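Local coordinates for hypothetical protein TT1426 (Thermus thermophilus, PDB 1WD5) that is a predicted phosphoribosyltransferase of type I fold, probably transferring glycosyl groups, although its substrate and precise activity are not established, at residues V130-F144 / P160-V172. Sequence-based numbering, arbitrary orientation.
Sequences VATGASMEAALSVVF and PEAVERLKARAEV
V130 meets A162 through CG1, 3.6 Å from A162 CB, and the same methyl points tip to tip at L166 CD1. V130 CG1 lies anti to the backbone N, which brings it to helix 160-167. A CB at G133 would collide with T132 O, while merely reaching packing distance of A162 CB. M136, a selenomethionine, crosses L166 at about a right angle, with CG 3.7 Å from L166 CD2; its chain then bends at chi2 and chi3 and packs on L125 of strand 122-126. E137 divides its carboxylate: OE2 lies 3.5 Å from R165 CD, while OE1 forms a long salt bridge (3.4 Å) to R169 NH1, the E137 carboxylate and R169 guanidinium planes being 70° apart. R169 NH1 also donates weakly to E137 O. L140 puts CD1 against L166 CD2 and CB over one guanidinium face of R169. S141 OG accepts from R169 NH2 (2.8 Å, 161°), nearly in the guanidinium plane. With an alanine at R169, E137 OE1 would probably lose its salt-bridge partner across this contact and S141 OG its NH2 donor. F144 closes the row, its ring edge 3.6 Å from R169 O at CZ. The helix axes, 11° from parallel and 10.2 Å apart, belong to successive right-handed beta-alpha-beta crossovers of the Rossmann-like type I phosphoribosyltransferase core, and the 130-133 turn is consistent with the family's PRPP-binding loop.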
# COMPACT_ATOMS: atom_id res chain seq x y z
N VAL A 130 -5.60 -8.21 0.38
CA VAL A 130 -6.15 -7.42 -0.72
C VAL A 130 -7.43 -8.04 -1.28
O VAL A 130 -7.40 -9.01 -2.03
CB VAL A 130 -5.14 -7.28 -1.88
CG1 VAL A 130 -5.68 -6.32 -2.92
CG2 VAL A 130 -3.81 -6.78 -1.34
N ALA A 131 -8.57 -7.44 -0.93
CA ALA A 131 -9.86 -7.94 -1.39
C ALA A 131 -10.17 -7.48 -2.82
O ALA A 131 -10.57 -8.29 -3.66
CB ALA A 131 -10.96 -7.47 -0.44
N THR A 132 -9.98 -6.19 -3.09
CA THR A 132 -10.26 -5.66 -4.42
C THR A 132 -9.04 -5.02 -5.07
O THR A 132 -8.94 -4.98 -6.30
CB THR A 132 -11.36 -4.59 -4.38
OG1 THR A 132 -10.86 -3.42 -3.74
CG2 THR A 132 -12.57 -5.10 -3.59
N GLY A 133 -8.13 -4.51 -4.25
CA GLY A 133 -6.92 -3.89 -4.77
C GLY A 133 -7.02 -2.39 -5.02
O GLY A 133 -6.07 -1.78 -5.51
N ALA A 134 -8.15 -1.80 -4.67
CA ALA A 134 -8.36 -0.37 -4.89
C ALA A 134 -7.25 0.50 -4.29
O ALA A 134 -6.64 1.30 -4.99
CB ALA A 134 -9.71 0.05 -4.32
N SER A 135 -7.00 0.35 -2.99
CA SER A 135 -5.97 1.15 -2.35
C SER A 135 -4.57 0.84 -2.88
O SER A 135 -3.77 1.75 -3.08
CB SER A 135 -6.01 0.95 -0.83
OG SER A 135 -7.27 1.34 -0.31
N MSE A 136 -4.29 -0.44 -3.11
CA MSE A 136 -2.97 -0.83 -3.61
C MSE A 136 -2.71 -0.22 -4.99
O MSE A 136 -1.59 0.22 -5.27
CB MSE A 136 -2.84 -2.35 -3.69
CG MSE A 136 -1.45 -2.82 -4.05
SE MSE A 136 -0.21 -2.38 -2.81
CE MSE A 136 -0.58 -3.58 -1.55
N GLU A 137 -3.72 -0.18 -5.85
CA GLU A 137 -3.55 0.39 -7.18
C GLU A 137 -3.23 1.88 -7.07
O GLU A 137 -2.40 2.40 -7.81
CB GLU A 137 -4.81 0.20 -8.03
CG GLU A 137 -5.01 -1.23 -8.54
CD GLU A 137 -5.90 -1.30 -9.77
OE1 GLU A 137 -5.53 -0.69 -10.79
OE2 GLU A 137 -6.97 -1.96 -9.71
N ALA A 138 -3.88 2.56 -6.14
CA ALA A 138 -3.62 3.98 -5.95
C ALA A 138 -2.18 4.15 -5.47
O ALA A 138 -1.47 5.06 -5.90
CB ALA A 138 -4.58 4.57 -4.92
N ALA A 139 -1.75 3.25 -4.58
CA ALA A 139 -0.39 3.31 -4.06
C ALA A 139 0.61 3.14 -5.20
O ALA A 139 1.60 3.86 -5.27
CB ALA A 139 -0.17 2.21 -3.02
N LEU A 140 0.34 2.19 -6.09
CA LEU A 140 1.21 1.94 -7.23
C LEU A 140 1.31 3.17 -8.13
O LEU A 140 2.40 3.56 -8.54
CB LEU A 140 0.70 0.75 -8.06
CG LEU A 140 0.99 -0.66 -7.54
CD1 LEU A 140 0.30 -1.68 -8.43
CD2 LEU A 140 2.50 -0.90 -7.54
N SER A 141 0.17 3.78 -8.43
CA SER A 141 0.14 4.95 -9.30
C SER A 141 1.05 6.06 -8.79
O SER A 141 1.77 6.67 -9.57
CB SER A 141 -1.29 5.47 -9.45
OG SER A 141 -2.06 4.55 -10.21
N VAL A 142 1.01 6.33 -7.49
CA VAL A 142 1.84 7.38 -6.91
C VAL A 142 3.31 6.97 -6.85
O VAL A 142 4.18 7.72 -7.28
CB VAL A 142 1.36 7.76 -5.49
CG1 VAL A 142 2.33 8.75 -4.86
CG2 VAL A 142 -0.05 8.36 -5.55
N VAL A 143 3.57 5.77 -6.34
CA VAL A 143 4.94 5.29 -6.23
C VAL A 143 5.67 5.23 -7.57
O VAL A 143 6.85 5.56 -7.64
CB VAL A 143 4.97 3.89 -5.57
CG1 VAL A 143 6.40 3.36 -5.55
CG2 VAL A 143 4.42 3.98 -4.15
N PHE A 144 4.98 4.81 -8.63
CA PHE A 144 5.60 4.73 -9.96
C PHE A 144 6.11 6.08 -10.44
O PHE A 144 7.10 6.16 -11.16
CB PHE A 144 4.61 4.17 -10.98
CG PHE A 144 4.58 2.66 -11.04
CD1 PHE A 144 3.40 1.99 -11.31
CD2 PHE A 144 5.75 1.92 -10.84
CE1 PHE A 144 3.37 0.60 -11.38
CE2 PHE A 144 5.73 0.54 -10.90
CZ PHE A 144 4.54 -0.13 -11.18
N PRO A 160 -8.61 -13.62 -6.34
CA PRO A 160 -8.14 -13.81 -7.72
C PRO A 160 -8.25 -12.51 -8.52
O PRO A 160 -7.34 -12.15 -9.27
CB PRO A 160 -9.09 -14.89 -8.24
CG PRO A 160 -9.34 -15.71 -7.02
CD PRO A 160 -9.57 -14.66 -5.95
N GLU A 161 -9.37 -11.81 -8.34
CA GLU A 161 -9.62 -10.56 -9.04
C GLU A 161 -8.54 -9.52 -8.75
O GLU A 161 -8.00 -8.90 -9.67
CB GLU A 161 -10.98 -9.99 -8.62
CG GLU A 161 -12.14 -10.98 -8.66
CD GLU A 161 -12.10 -11.99 -7.52
OE1 GLU A 161 -11.33 -12.97 -7.62
OE2 GLU A 161 -12.83 -11.81 -6.53
N ALA A 162 -8.25 -9.31 -7.47
CA ALA A 162 -7.24 -8.34 -7.06
C ALA A 162 -5.89 -8.66 -7.68
O ALA A 162 -5.20 -7.77 -8.18
CB ALA A 162 -7.13 -8.32 -5.54
N VAL A 163 -5.51 -9.93 -7.65
CA VAL A 163 -4.23 -10.34 -8.22
C VAL A 163 -4.11 -9.95 -9.68
O VAL A 163 -3.11 -9.38 -10.10
CB VAL A 163 -4.03 -11.87 -8.08
CG1 VAL A 163 -2.77 -12.29 -8.81
CG2 VAL A 163 -3.94 -12.25 -6.61
N GLU A 164 -5.15 -10.24 -10.46
CA GLU A 164 -5.12 -9.92 -11.88
C GLU A 164 -4.95 -8.41 -12.10
O GLU A 164 -4.16 -7.99 -12.95
CB GLU A 164 -6.40 -10.39 -12.57
CG GLU A 164 -6.25 -10.56 -14.07
CD GLU A 164 -7.52 -11.08 -14.73
OE1 GLU A 164 -8.46 -10.28 -14.94
OE2 GLU A 164 -7.58 -12.30 -15.03
N ARG A 165 -5.68 -7.61 -11.34
CA ARG A 165 -5.57 -6.16 -11.49
C ARG A 165 -4.16 -5.65 -11.20
O ARG A 165 -3.63 -4.81 -11.91
CB ARG A 165 -6.55 -5.44 -10.55
CG ARG A 165 -8.02 -5.77 -10.78
CD ARG A 165 -8.92 -4.79 -10.04
NE ARG A 165 -10.34 -5.12 -10.19
CZ ARG A 165 -11.00 -5.95 -9.39
NH1 ARG A 165 -10.40 -6.54 -8.37
NH2 ARG A 165 -12.29 -6.19 -9.61
N LEU A 166 -3.56 -6.18 -10.14
CA LEU A 166 -2.22 -5.76 -9.75
C LEU A 166 -1.12 -6.36 -10.61
O LEU A 166 -0.17 -5.67 -11.00
CB LEU A 166 -1.97 -6.12 -8.28
CG LEU A 166 -2.95 -5.46 -7.31
CD1 LEU A 166 -2.78 -6.03 -5.91
CD2 LEU A 166 -2.74 -3.96 -7.32
N LYS A 167 -1.23 -7.65 -10.90
CA LYS A 167 -0.23 -8.34 -11.71
C LYS A 167 -0.13 -7.70 -13.10
O LYS A 167 0.90 -7.80 -13.77
CB LYS A 167 -0.60 -9.82 -11.82
CG LYS A 167 0.53 -10.72 -12.28
CD LYS A 167 0.15 -12.18 -12.08
CE LYS A 167 1.22 -13.11 -12.63
NZ LYS A 167 0.83 -14.53 -12.43
N ALA A 168 -1.19 -7.02 -13.52
CA ALA A 168 -1.20 -6.36 -14.82
C ALA A 168 -0.28 -5.15 -14.79
O ALA A 168 0.16 -4.68 -15.84
CB ALA A 168 -2.62 -5.92 -15.17
N ARG A 169 0.04 -4.68 -13.59
CA ARG A 169 0.89 -3.50 -13.45
C ARG A 169 2.24 -3.70 -12.76
O ARG A 169 3.15 -2.89 -12.93
CB ARG A 169 0.11 -2.40 -12.71
CG ARG A 169 -1.21 -2.01 -13.36
CD ARG A 169 -1.95 -0.97 -12.52
NE ARG A 169 -1.20 0.28 -12.38
CZ ARG A 169 -1.56 1.28 -11.60
NH1 ARG A 169 -2.66 1.20 -10.87
NH2 ARG A 169 -0.81 2.38 -11.54
N ALA A 170 2.38 -4.77 -11.99
CA ALA A 170 3.65 -4.99 -11.31
C ALA A 170 3.84 -6.43 -10.87
O ALA A 170 2.92 -7.23 -10.91
CB ALA A 170 3.74 -4.08 -10.09
N GLU A 171 5.07 -6.74 -10.46
CA GLU A 171 5.36 -8.08 -9.98
C GLU A 171 4.57 -8.22 -8.69
O GLU A 171 4.54 -7.30 -7.86
CB GLU A 171 6.85 -8.24 -9.69
CG GLU A 171 7.26 -9.68 -9.42
CD GLU A 171 8.70 -9.82 -8.99
OE1 GLU A 171 9.56 -9.07 -9.50
OE2 GLU A 171 8.98 -10.69 -8.14
N VAL A 172 3.91 -9.35 -8.52
CA VAL A 172 3.11 -9.59 -7.33
C VAL A 172 3.55 -10.86 -6.61
O VAL A 172 3.76 -11.90 -7.24
CB VAL A 172 1.62 -9.73 -7.67
CG1 VAL A 172 0.85 -10.20 -6.44
CG2 VAL A 172 1.06 -8.39 -8.15